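Local coordinates for UPF0303 protein YBR137W (Saccharomyces cerevisiae, PDB 4CLC) that is of uncharacterised function but is a cytoplasmic yeast protein of the UPF0303 family, related by sequence to HbpS-like haem-degrading proteins, at residues Phe34-Thr44 / Ile63-Phe72; Phe127-Gln135 / His157-Ile165. All coordinates share one frame; numbering follows the deposited sequence.

Interaction 1. Residues Phe34-Thr44 / Ile63-Phe72; sequences FTYQDAFDLGT and ISLPNGHCLF
Gly43 lays its CA over the ring of Phe72, 3.7 Å from the ring centroid and 14° off its normal, a CH-pi contact where helix 36-53 packs against the hairpin of strands 60-64 and 70-75, the edge of an HbpS-like sheet. With CG of Phe72 anti to its backbone N (chi1 -174°), the ring reaches the helix at Gly43, and a side chain at Gly43 would run into it. Phe40 CD1 meets the edge of this ring in its plane, 4.0 Å from Phe72 CE1, while Thr44 CG2 lies over a face of the Phe40 ring. An alanine in place of Phe72 would probably open a gap beside Gly43 and rob the Phe40 ring of one of its apolar neighbours.

Farther toward the helix start, Ile63 CD1 rests against Leu42 CD2, at 3.6 Å, and also touches the carbonyl O of Ala39. The other branch of Ile63, CG2, meets the edge of the Phe34 ring in plane, 3.7 Å from CZ. Leu71 spans the remaining ground: its CB touches Ala39 CB and its CD1 the Phe34 ring.

Leu71 and Phe72 can both face the helix because they lie opposite Ile63 in a classic beta bulge; the carbonyl O of Ile63 accepts from both of their N atoms. The hairpin end is shaped by a type I turn from Leu65 to Gly68 and an Asx turn at Asn67. At the helix start Thr35 and Asp38 form a capping box: Asp38 N donates to Thr35 OG1 at 2.8 Å, and Thr35 N to Asp38 OD2 from above the carboxylate plane.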
ATOM      1  N   PHE D  34      17.421 -35.272  -3.098  1.00 53.47           N
ATOM      2  CA  PHE D  34      16.422 -34.408  -2.464  1.00 54.73           C
ATOM      3  C   PHE D  34      14.950 -34.826  -2.555  1.00 49.82           C
ATOM      4  O   PHE D  34      14.221 -34.257  -3.343  1.00 50.28           O
ATOM      5  CB  PHE D  34      16.501 -32.997  -3.001  1.00 50.32           C
ATOM      6  CG  PHE D  34      16.125 -31.990  -1.982  1.00 47.86           C
ATOM      7  CD1 PHE D  34      16.693 -32.055  -0.720  1.00 44.21           C
ATOM      8  CD2 PHE D  34      15.214 -31.002  -2.259  1.00 44.41           C
ATOM      9  CE1 PHE D  34      16.365 -31.145   0.242  1.00 48.15           C
ATOM     10  CE2 PHE D  34      14.884 -30.080  -1.300  1.00 46.73           C
ATOM     11  CZ  PHE D  34      15.453 -30.150  -0.044  1.00 49.79           C
ATOM     12  N   THR D  35      14.534 -35.825  -1.781  1.00 52.14           N
ATOM     13  CA  THR D  35      13.109 -36.109  -1.541  1.00 47.72           C
ATOM     14  C   THR D  35      12.574 -35.364  -0.329  1.00 48.68           C
ATOM     15  O   THR D  35      13.345 -34.754   0.416  1.00 51.70           O
ATOM     16  CB  THR D  35      12.881 -37.565  -1.244  1.00 49.73           C
ATOM     17  OG1 THR D  35      13.548 -37.869  -0.003  1.00 50.81           O
ATOM     18  CG2 THR D  35      13.416 -38.437  -2.372  1.00 44.45           C
ATOM     19  N   TYR D  36      11.275 -35.481  -0.068  1.00 45.16           N
ATOM     20  CA  TYR D  36      10.717 -34.913   1.168  1.00 48.23           C
ATOM     21  C   TYR D  36      11.456 -35.464   2.404  1.00 48.88           C
ATOM     22  O   TYR D  36      11.492 -34.822   3.468  1.00 45.94           O
ATOM     23  CB  TYR D  36       9.227 -35.233   1.302  1.00 45.70           C
ATOM     24  CG  TYR D  36       8.985 -36.651   1.800  1.00 46.65           C
ATOM     25  CD1 TYR D  36       8.921 -37.706   0.912  1.00 48.52           C
ATOM     26  CD2 TYR D  36       8.872 -36.937   3.161  1.00 45.81           C
ATOM     27  CE1 TYR D  36       8.727 -39.007   1.348  1.00 51.08           C
ATOM     28  CE2 TYR D  36       8.705 -38.244   3.608  1.00 47.66           C
ATOM     29  CZ  TYR D  36       8.613 -39.272   2.693  1.00 51.19           C
ATOM     30  OH  TYR D  36       8.432 -40.572   3.107  1.00 49.50           O
ATOM     31  N   GLN D  37      11.972 -36.686   2.261  1.00 40.61           N
ATOM     32  CA  GLN D  37      12.631 -37.395   3.342  1.00 46.62           C
ATOM     33  C   GLN D  37      14.075 -36.938   3.464  1.00 50.69           C
ATOM     34  O   GLN D  37      14.597 -36.759   4.581  1.00 44.86           O
ATOM     35  CB  GLN D  37      12.559 -38.905   3.117  1.00 49.16           C
ATOM     36  CG  GLN D  37      13.023 -39.730   4.303  1.00 47.62           C
ATOM     37  CD  GLN D  37      12.225 -39.463   5.577  1.00 52.32           C
ATOM     38  OE1 GLN D  37      11.010 -39.239   5.542  1.00 53.81           O
ATOM     39  NE2 GLN D  37      12.911 -39.502   6.715  1.00 58.53           N
ATOM     40  N   ASP D  38      14.708 -36.756   2.305  1.00 47.32           N
ATOM     41  CA  ASP D  38      16.020 -36.133   2.246  1.00 46.90           C
ATOM     42  C   ASP D  38      16.013 -34.836   3.032  1.00 47.34           C
ATOM     43  O   ASP D  38      16.933 -34.551   3.794  1.00 50.79           O
ATOM     44  CB  ASP D  38      16.425 -35.878   0.799  1.00 45.91           C
ATOM     45  CG  ASP D  38      16.743 -37.153   0.069  1.00 50.48           C
ATOM     46  OD1 ASP D  38      17.005 -38.163   0.756  1.00 59.47           O
ATOM     47  OD2 ASP D  38      16.754 -37.157  -1.176  1.00 49.10           O
ATOM     48  N   ALA D  39      14.956 -34.060   2.857  1.00 46.62           N
ATOM     49  CA  ALA D  39      14.813 -32.818   3.592  1.00 46.01           C
ATOM     50  C   ALA D  39      14.843 -33.085   5.081  1.00 42.93           C
ATOM     51  O   ALA D  39      15.575 -32.440   5.815  1.00 46.20           O
ATOM     52  CB  ALA D  39      13.521 -32.107   3.203  1.00 43.50           C
ATOM     53  N   PHE D  40      14.047 -34.044   5.528  1.00 43.91           N
ATOM     54  CA  PHE D  40      13.897 -34.259   6.954  1.00 44.08           C
ATOM     55  C   PHE D  40      15.178 -34.850   7.539  1.00 48.74           C
ATOM     56  O   PHE D  40      15.605 -34.500   8.649  1.00 44.16           O
ATOM     57  CB  PHE D  40      12.705 -35.169   7.244  1.00 43.94           C
ATOM     58  CG  PHE D  40      12.477 -35.399   8.710  1.00 46.35           C
ATOM     59  CD1 PHE D  40      11.931 -34.398   9.499  1.00 42.52           C
ATOM     60  CD2 PHE D  40      12.834 -36.606   9.305  1.00 42.81           C
ATOM     61  CE1 PHE D  40      11.724 -34.590  10.849  1.00 42.67           C
ATOM     62  CE2 PHE D  40      12.640 -36.804  10.652  1.00 41.20           C
ATOM     63  CZ  PHE D  40      12.075 -35.796  11.431  1.00 44.94           C
ATOM     64  N   ASP D  41      15.782 -35.760   6.783  1.00 48.09           N
ATOM     65  CA  ASP D  41      17.031 -36.344   7.204  1.00 45.44           C
ATOM     66  C   ASP D  41      18.061 -35.236   7.317  1.00 48.23           C
ATOM     67  O   ASP D  41      18.669 -35.063   8.379  1.00 54.16           O
ATOM     68  CB  ASP D  41      17.475 -37.448   6.241  1.00 44.68           C
ATOM     69  CG  ASP D  41      16.558 -38.656   6.290  1.00 48.36           C
ATOM     70  OD1 ASP D  41      15.913 -38.850   7.352  1.00 46.38           O
ATOM     71  OD2 ASP D  41      16.475 -39.404   5.284  1.00 45.82           O
ATOM     72  N   LEU D  42      18.223 -34.455   6.249  1.00 44.75           N
ATOM     73  CA  LEU D  42      19.211 -33.380   6.248  1.00 45.43           C
ATOM     74  C   LEU D  42      19.005 -32.386   7.389  1.00 44.86           C
ATOM     75  O   LEU D  42      19.963 -31.980   8.037  1.00 48.60           O
ATOM     76  CB  LEU D  42      19.201 -32.631   4.921  1.00 45.63           C
ATOM     77  CG  LEU D  42      20.031 -31.346   4.973  1.00 45.81           C
ATOM     78  CD1 LEU D  42      21.497 -31.698   5.134  1.00 45.80           C
ATOM     79  CD2 LEU D  42      19.809 -30.510   3.738  1.00 45.75           C
ATOM     80  N   GLY D  43      17.762 -32.006   7.646  1.00 42.17           N
ATOM     81  CA  GLY D  43      17.475 -31.054   8.697  1.00 41.39           C
ATOM     82  C   GLY D  43      17.801 -31.554  10.096  1.00 45.08           C
ATOM     83  O   GLY D  43      18.258 -30.779  10.943  1.00 40.77           O
ATOM     84  N   THR D  44      17.549 -32.834  10.366  1.00 41.86           N
ATOM     85  CA  THR D  44      17.769 -33.342  11.719  1.00 47.56           C
ATOM     86  C   THR D  44      19.256 -33.604  11.899  1.00 45.73           C
ATOM     87  O   THR D  44      19.814 -33.402  12.975  1.00 42.45           O
ATOM     88  CB  THR D  44      16.929 -34.623  12.036  1.00 46.33           C
ATOM     89  OG1 THR D  44      17.114 -35.615  11.024  1.00 49.97           O
ATOM     90  CG2 THR D  44      15.460 -34.282  12.115  1.00 38.75           C
ATOM     91  N   ILE D  63      14.851 -25.370   5.781  1.00 38.66           N
ATOM     92  CA  ILE D  63      15.034 -25.863   4.424  1.00 41.78           C
ATOM     93  C   ILE D  63      13.782 -25.500   3.653  1.00 41.59           C
ATOM     94  O   ILE D  63      12.692 -25.940   4.009  1.00 43.20           O
ATOM     95  CB  ILE D  63      15.283 -27.387   4.364  1.00 41.01           C
ATOM     96  CG1 ILE D  63      16.535 -27.747   5.161  1.00 39.86           C
ATOM     97  CG2 ILE D  63      15.413 -27.864   2.916  1.00 38.66           C
ATOM     98  CD1 ILE D  63      16.801 -29.229   5.226  1.00 38.66           C
ATOM     99  N   SER D  64      13.931 -24.678   2.617  1.00 38.66           N
ATOM    100  CA  SER D  64      12.798 -24.248   1.826  1.00 38.66           C
ATOM    101  C   SER D  64      13.091 -24.417   0.351  1.00 38.66           C
ATOM    102  O   SER D  64      14.238 -24.508  -0.060  1.00 43.20           O
ATOM    103  CB  SER D  64      12.444 -22.795   2.131  1.00 38.66           C
ATOM    104  OG  SER D  64      12.010 -22.629   3.470  1.00 38.66           O
ATOM    105  N   LEU D  65      12.048 -24.478  -0.456  1.00 38.90           N
ATOM    106  CA  LEU D  65      12.226 -24.512  -1.888  1.00 38.66           C
ATOM    107  C   LEU D  65      12.394 -23.085  -2.343  1.00 38.66           C
ATOM    108  O   LEU D  65      12.101 -22.167  -1.582  1.00 38.66           O
ATOM    109  CB  LEU D  65      11.040 -25.181  -2.563  1.00 38.66           C
ATOM    110  CG  LEU D  65      10.799 -26.640  -2.233  1.00 38.66           C
ATOM    111  CD1 LEU D  65       9.657 -27.163  -3.071  1.00 38.66           C
ATOM    112  CD2 LEU D  65      12.062 -27.420  -2.494  1.00 44.28           C
ATOM    113  N   PRO D  66      12.884 -22.880  -3.578  1.00 38.83           N
ATOM    114  CA  PRO D  66      13.046 -21.518  -4.084  1.00 38.66           C
ATOM    115  C   PRO D  66      11.737 -20.768  -4.190  1.00 43.31           C
ATOM    116  O   PRO D  66      11.754 -19.542  -4.237  1.00 47.55           O
ATOM    117  CB  PRO D  66      13.658 -21.721  -5.470  1.00 38.66           C
ATOM    118  CG  PRO D  66      13.498 -23.157  -5.769  1.00 40.07           C
ATOM    119  CD  PRO D  66      13.482 -23.869  -4.487  1.00 38.66           C
ATOM    120  N   ASN D  67      10.623 -21.495  -4.230  1.00 39.67           N
ATOM    121  CA  ASN D  67       9.320 -20.876  -4.339  1.00 38.66           C
ATOM    122  C   ASN D  67       8.767 -20.441  -2.975  1.00 38.97           C
ATOM    123  O   ASN D  67       7.737 -19.778  -2.902  1.00 46.15           O
ATOM    124  CB  ASN D  67       8.357 -21.831  -5.038  1.00 40.66           C
ATOM    125  CG  ASN D  67       7.752 -22.841  -4.092  1.00 46.87           C
ATOM    126  OD1 ASN D  67       8.352 -23.216  -3.081  1.00 45.71           O
ATOM    127  ND2 ASN D  67       6.539 -23.272  -4.401  1.00 48.06           N
ATOM    128  N   GLY D  68       9.462 -20.807  -1.900  1.00 40.50           N
ATOM    129  CA  GLY D  68       9.129 -20.359  -0.555  1.00 38.66           C
ATOM    130  C   GLY D  68       8.556 -21.442   0.342  1.00 41.80           C
ATOM    131  O   GLY D  68       8.459 -21.273   1.560  1.00 38.66           O
ATOM    132  N   HIS D  69       8.179 -22.561  -0.277  1.00 43.52           N
ATOM    133  CA  HIS D  69       7.610 -23.699   0.439  1.00 42.15           C
ATOM    134  C   HIS D  69       8.597 -24.264   1.478  1.00 38.66           C
ATOM    135  O   HIS D  69       9.689 -24.714   1.142  1.00 38.66           O
ATOM    136  CB  HIS D  69       7.188 -24.792  -0.565  1.00 38.66           C
ATOM    137  CG  HIS D  69       6.647 -26.030   0.084  1.00 38.66           C
ATOM    138  ND1 HIS D  69       5.921 -26.004   1.256  1.00 43.14           N
ATOM    139  CD2 HIS D  69       6.741 -27.337  -0.271  1.00 38.66           C
ATOM    140  CE1 HIS D  69       5.588 -27.235   1.596  1.00 42.28           C
ATOM    141  NE2 HIS D  69       6.067 -28.064   0.684  1.00 40.79           N
ATOM    142  N   CYS D  70       8.176 -24.291   2.738  1.00 38.66           N
ATOM    143  CA  CYS D  70       9.040 -24.753   3.809  1.00 38.66           C
ATOM    144  C   CYS D  70       8.913 -26.261   3.986  1.00 38.66           C
ATOM    145  O   CYS D  70       7.826 -26.756   4.228  1.00 40.42           O
ATOM    146  CB  CYS D  70       8.697 -24.027   5.101  1.00 38.66           C
ATOM    147  SG  CYS D  70       9.717 -24.463   6.499  1.00 47.40           S
ATOM    148  N   LEU D  71      10.000 -26.992   3.773  1.00 38.66           N
ATOM    149  CA  LEU D  71      10.033 -28.425   4.038  1.00 38.66           C
ATOM    150  C   LEU D  71      10.368 -28.740   5.504  1.00 40.93           C
ATOM    151  O   LEU D  71       9.860 -29.705   6.078  1.00 38.66           O
ATOM    152  CB  LEU D  71      11.022 -29.105   3.101  1.00 38.66           C
ATOM    153  CG  LEU D  71      10.804 -28.750   1.628  1.00 42.30           C
ATOM    154  CD1 LEU D  71      11.843 -29.386   0.733  1.00 45.28           C
ATOM    155  CD2 LEU D  71       9.426 -29.153   1.162  1.00 43.83           C
ATOM    156  N   PHE D  72      11.245 -27.926   6.090  1.00 42.88           N
ATOM    157  CA  PHE D  72      11.817 -28.201   7.411  1.00 38.66           C
ATOM    158  C   PHE D  72      12.095 -26.959   8.194  1.00 39.62           C
ATOM    159  O   PHE D  72      12.622 -25.998   7.662  1.00 44.00           O
ATOM    160  CB  PHE D  72      13.137 -28.973   7.301  1.00 41.91           C
ATOM    161  CG  PHE D  72      13.688 -29.406   8.629  1.00 38.66           C
ATOM    162  CD1 PHE D  72      13.290 -30.593   9.198  1.00 38.66           C
ATOM    163  CD2 PHE D  72      14.592 -28.618   9.314  1.00 44.20           C
ATOM    164  CE1 PHE D  72      13.782 -30.991  10.429  1.00 38.66           C
ATOM    165  CE2 PHE D  72      15.096 -29.013  10.545  1.00 39.32           C
ATOM    166  CZ  PHE D  72      14.682 -30.202  11.100  1.00 41.55           C
TER
HETATM  167  O   HOH W   1      10.468 -33.013   6.132  1.00 44.21           O

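Interaction 2. Residues Phe127-Gln135 / His157-Ile165; sequences FHGGAVLIQ and HLMAVSSLI
Gly130 and His157 bring their CA atoms to 3.8 Å where the loop before strand 131-136 passes helix 153-168, and from there strand segment 131-135 and helix segment 157-165 run in nearly the same direction, 24° apart, with axes 8.0 Å from each other at closest approach. The backbone angles of Gly130 call for glycine, since a CB would be jammed against the preceding carbonyl O.

Beyond it, Val132 and Leu164 carry much of the packing. Val132 CG2 meets Ala160 CB at 3.6 Å and also touches Val161 CG2, the two valines crossing at about a right angle; Val132 CG1, anti to the backbone N (chi1 172°), meets Leu164 CD2, farther along the helix, at 3.5 Å. This is helix-on-sheet packing, consistent with the HbpS-like family: the C-terminal helix lies against the strand and its antiparallel neighbour 144-149, which Ala160 and Leu164 also touch, while Ala131 and Leu133 turn to helix 84-98.

Leu164 forks over the strand, with CD1 against Ile134 CG1 at 4.1 Å and CD2 near the carbonyl O of Leu133. At the other end of the segment, the imidazole of His157 has Val161 CG2 over one face, near the rim, and stacks with the ring of Phe103; its ND1 lies 3.8 Å from Val132 CG2.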
ATOM      1  N   PHE D 127      22.577  -9.582   4.293  1.00 45.02           N
ATOM      2  CA  PHE D 127      23.859  -9.937   3.735  1.00 44.33           C
ATOM      3  C   PHE D 127      24.861 -10.613   4.696  1.00 52.17           C
ATOM      4  O   PHE D 127      25.998 -10.908   4.287  1.00 51.96           O
ATOM      5  CB  PHE D 127      24.416  -8.699   3.051  1.00 43.54           C
ATOM      6  CG  PHE D 127      23.688  -8.393   1.786  1.00 42.55           C
ATOM      7  CD1 PHE D 127      22.523  -7.633   1.806  1.00 39.65           C
ATOM      8  CD2 PHE D 127      24.104  -8.957   0.582  1.00 42.86           C
ATOM      9  CE1 PHE D 127      21.822  -7.394   0.640  1.00 38.92           C
ATOM     10  CE2 PHE D 127      23.412  -8.719  -0.587  1.00 38.66           C
ATOM     11  CZ  PHE D 127      22.267  -7.944  -0.559  1.00 40.06           C
ATOM     12  N   HIS D 128      24.444 -10.865   5.946  1.00 47.58           N
ATOM     13  CA  HIS D 128      25.161 -11.793   6.846  1.00 44.26           C
ATOM     14  C   HIS D 128      25.069 -13.224   6.335  1.00 45.49           C
ATOM     15  O   HIS D 128      24.191 -13.543   5.538  1.00 46.73           O
ATOM     16  CB  HIS D 128      24.606 -11.751   8.253  1.00 40.84           C
ATOM     17  CG  HIS D 128      24.818 -10.443   8.946  1.00 48.63           C
ATOM     18  ND1 HIS D 128      24.837  -9.239   8.274  1.00 47.22           N
ATOM     19  CD2 HIS D 128      24.954 -10.146  10.260  1.00 45.62           C
ATOM     20  CE1 HIS D 128      25.005  -8.258   9.140  1.00 45.97           C
ATOM     21  NE2 HIS D 128      25.079  -8.778  10.351  1.00 49.55           N
ATOM     22  N   GLY D 129      25.975 -14.088   6.780  1.00 45.29           N
ATOM     23  CA  GLY D 129      26.024 -15.446   6.269  1.00 44.81           C
ATOM     24  C   GLY D 129      25.090 -16.422   6.974  1.00 44.12           C
ATOM     25  O   GLY D 129      24.495 -16.105   7.997  1.00 40.52           O
ATOM     26  N   GLY D 130      25.057 -17.653   6.477  1.00 45.52           N
ATOM     27  CA  GLY D 130      24.166 -18.685   6.993  1.00 45.97           C
ATOM     28  C   GLY D 130      23.102 -19.261   6.065  1.00 48.02           C
ATOM     29  O   GLY D 130      22.486 -20.267   6.402  1.00 46.71           O
ATOM     30  N   ALA D 131      22.928 -18.668   4.885  1.00 46.19           N
ATOM     31  CA  ALA D 131      22.016 -19.199   3.887  1.00 39.95           C
ATOM     32  C   ALA D 131      22.799 -19.779   2.740  1.00 46.19           C
ATOM     33  O   ALA D 131      23.404 -19.041   1.970  1.00 50.03           O
ATOM     34  CB  ALA D 131      21.083 -18.122   3.379  1.00 42.72           C
ATOM     35  N   VAL D 132      22.775 -21.095   2.611  1.00 38.66           N
ATOM     36  CA  VAL D 132      23.503 -21.756   1.551  1.00 38.66           C
ATOM     37  C   VAL D 132      22.526 -22.495   0.656  1.00 38.66           C
ATOM     38  O   VAL D 132      21.718 -23.286   1.124  1.00 38.66           O
ATOM     39  CB  VAL D 132      24.563 -22.740   2.124  1.00 41.23           C
ATOM     40  CG1 VAL D 132      25.191 -23.569   1.020  1.00 38.66           C
ATOM     41  CG2 VAL D 132      25.624 -21.983   2.890  1.00 38.66           C
ATOM     42  N   LEU D 133      22.582 -22.220  -0.635  1.00 38.66           N
ATOM     43  CA  LEU D 133      21.771 -22.947  -1.575  1.00 38.66           C
ATOM     44  C   LEU D 133      22.146 -24.421  -1.570  1.00 46.65           C
ATOM     45  O   LEU D 133      23.292 -24.777  -1.292  1.00 50.44           O
ATOM     46  CB  LEU D 133      21.925 -22.368  -2.981  1.00 40.83           C
ATOM     47  CG  LEU D 133      21.433 -20.939  -3.176  1.00 38.96           C
ATOM     48  CD1 LEU D 133      21.864 -20.423  -4.533  1.00 42.91           C
ATOM     49  CD2 LEU D 133      19.945 -20.894  -3.050  1.00 40.14           C
ATOM     50  N   ILE D 134      21.163 -25.271  -1.864  1.00 47.52           N
ATOM     51  CA  ILE D 134      21.377 -26.691  -2.061  1.00 47.67           C
ATOM     52  C   ILE D 134      21.358 -26.980  -3.552  1.00 49.39           C
ATOM     53  O   ILE D 134      20.297 -26.964  -4.181  1.00 46.25           O
ATOM     54  CB  ILE D 134      20.295 -27.547  -1.371  1.00 44.45           C
ATOM     55  CG1 ILE D 134      20.220 -27.254   0.122  1.00 38.80           C
ATOM     56  CG2 ILE D 134      20.569 -29.025  -1.599  1.00 49.80           C
ATOM     57  CD1 ILE D 134      19.182 -28.094   0.827  1.00 38.66           C
ATOM     58  N   GLN D 135      22.529 -27.274  -4.107  1.00 54.65           N
ATOM     59  CA  GLN D 135      22.682 -27.478  -5.550  1.00 51.84           C
ATOM     60  C   GLN D 135      22.258 -28.862  -5.995  1.00 51.20           C
ATOM     61  O   GLN D 135      22.289 -29.807  -5.208  1.00 55.13           O
ATOM     62  CB  GLN D 135      24.127 -27.241  -5.963  1.00 50.49           C
ATOM     63  CG  GLN D 135      24.260 -26.155  -6.981  1.00 52.47           C
ATOM     64  CD  GLN D 135      23.970 -24.806  -6.402  1.00 51.92           C
ATOM     65  OE1 GLN D 135      24.580 -24.400  -5.408  1.00 57.36           O
ATOM     66  NE2 GLN D 135      23.028 -24.092  -7.010  1.00 51.60           N
ATOM     67  N   HIS D 157      27.216 -19.821   8.441  1.00 44.34           N
ATOM     68  CA  HIS D 157      27.618 -20.171   7.097  1.00 40.15           C
ATOM     69  C   HIS D 157      28.453 -21.449   7.043  1.00 48.48           C
ATOM     70  O   HIS D 157      28.248 -22.291   6.166  1.00 42.70           O
ATOM     71  CB  HIS D 157      28.409 -19.035   6.458  1.00 39.02           C
ATOM     72  CG  HIS D 157      29.015 -19.415   5.143  1.00 41.40           C
ATOM     73  ND1 HIS D 157      28.284 -19.457   3.975  1.00 49.43           N
ATOM     74  CD2 HIS D 157      30.261 -19.821   4.819  1.00 44.29           C
ATOM     75  CE1 HIS D 157      29.061 -19.852   2.984  1.00 45.49           C
ATOM     76  NE2 HIS D 157      30.267 -20.078   3.466  1.00 44.45           N
ATOM     77  N   LEU D 158      29.418 -21.579   7.959  1.00 51.43           N
ATOM     78  CA  LEU D 158      30.334 -22.716   7.931  1.00 49.16           C
ATOM     79  C   LEU D 158      29.571 -23.986   8.245  1.00 50.96           C
ATOM     80  O   LEU D 158      29.647 -24.965   7.487  1.00 47.70           O
ATOM     81  CB  LEU D 158      31.468 -22.532   8.900  1.00 52.71           C
ATOM     82  N   MET D 159      28.827 -23.950   9.355  1.00 50.84           N
ATOM     83  CA  MET D 159      27.971 -25.063   9.752  1.00 48.80           C
ATOM     84  C   MET D 159      27.116 -25.501   8.583  1.00 49.61           C
ATOM     85  O   MET D 159      27.009 -26.698   8.284  1.00 49.47           O
ATOM     86  CB  MET D 159      27.073 -24.696  10.931  1.00 50.09           C
ATOM     87  CG  MET D 159      27.515 -25.269  12.298  1.00 60.99           C
ATOM     88  SD  MET D 159      27.773 -27.059  12.404  1.00 50.75           S
ATOM     89  CE  MET D 159      26.508 -27.725  11.320  1.00 44.66           C
ATOM     90  N   ALA D 160      26.540 -24.513   7.904  1.00 45.93           N
ATOM     91  CA  ALA D 160      25.751 -24.766   6.712  1.00 45.54           C
ATOM     92  C   ALA D 160      26.525 -25.554   5.679  1.00 43.85           C
ATOM     93  O   ALA D 160      26.101 -26.626   5.294  1.00 42.57           O
ATOM     94  CB  ALA D 160      25.273 -23.467   6.117  1.00 51.80           C
ATOM     95  N   VAL D 161      27.676 -25.034   5.259  1.00 48.56           N
ATOM     96  CA  VAL D 161      28.425 -25.630   4.147  1.00 49.12           C
ATOM     97  C   VAL D 161      29.030 -26.987   4.510  1.00 49.43           C
ATOM     98  O   VAL D 161      29.085 -27.918   3.689  1.00 46.33           O
ATOM     99  CB  VAL D 161      29.570 -24.705   3.664  1.00 46.58           C
ATOM    100  CG1 VAL D 161      30.131 -25.207   2.348  1.00 49.01           C
ATOM    101  CG2 VAL D 161      29.093 -23.277   3.499  1.00 40.05           C
ATOM    102  N   SER D 162      29.489 -27.085   5.749  1.00 49.47           N
ATOM    103  CA  SER D 162      30.204 -28.264   6.195  1.00 49.71           C
ATOM    104  C   SER D 162      29.259 -29.451   6.247  1.00 53.74           C
ATOM    105  O   SER D 162      29.513 -30.506   5.638  1.00 51.35           O
ATOM    106  CB  SER D 162      30.811 -28.021   7.567  1.00 51.78           C
ATOM    107  OG  SER D 162      31.136 -26.660   7.739  1.00 51.71           O
ATOM    108  N   SER D 163      28.161 -29.260   6.981  1.00 54.13           N
ATOM    109  CA  SER D 163      27.185 -30.325   7.206  1.00 51.45           C
ATOM    110  C   SER D 163      26.421 -30.627   5.937  1.00 49.87           C
ATOM    111  O   SER D 163      25.936 -31.732   5.744  1.00 57.55           O
ATOM    112  CB  SER D 163      26.221 -29.956   8.332  1.00 47.78           C
ATOM    113  OG  SER D 163      25.582 -28.741   8.061  1.00 44.48           O
ATOM    114  N   LEU D 164      26.331 -29.647   5.057  1.00 46.50           N
ATOM    115  CA  LEU D 164      25.720 -29.865   3.764  1.00 47.22           C
ATOM    116  C   LEU D 164      26.601 -30.794   2.918  1.00 51.96           C
ATOM    117  O   LEU D 164      26.107 -31.728   2.296  1.00 49.48           O
ATOM    118  CB  LEU D 164      25.509 -28.526   3.079  1.00 45.96           C
ATOM    119  CG  LEU D 164      24.477 -28.359   1.991  1.00 46.59           C
ATOM    120  CD1 LEU D 164      23.178 -29.042   2.393  1.00 50.86           C
ATOM    121  CD2 LEU D 164      24.286 -26.883   1.870  1.00 43.54           C
ATOM    122  N   ILE D 165      27.911 -30.529   2.921  1.00 59.55           N
ATOM    123  CA  ILE D 165      28.907 -31.369   2.230  1.00 58.13           C
ATOM    124  C   ILE D 165      29.122 -32.717   2.937  1.00 57.82           C
ATOM    125  O   ILE D 165      29.259 -33.759   2.285  1.00 58.64           O
ATOM    126  CB  ILE D 165      30.276 -30.647   2.106  1.00 54.58           C
ATOM    127  CG1 ILE D 165      30.198 -29.509   1.094  1.00 53.88           C
ATOM    128  CG2 ILE D 165      31.366 -31.617   1.693  1.00 52.42           C
ATOM    129  CD1 ILE D 165      31.546 -28.989   0.674  1.00 48.66           C
TER

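Interactions 1 and 2 show two helices sharing one sheet: 36-53 packs on the edge hairpin, 153-168 on strand 131-136. Their centres are 14 Å apart, yet they touch through Leu42, whose CD2 lies 3.8 Å from Ile134 CD1 and 3.9 Å from Leu164 CD1. Phe34 also reaches Ile134, so apolar packing runs unbroken from the hairpin to the C-terminal helix. Interaction 2 sits about 3 Å from the centre of the chain, interaction 1 about 13 Å, measured between centres. The outer contact also borders the assembly: Tyr36 OH and both ring nitrogens of His69 hydrogen-bond to side chains of a chain of another protein.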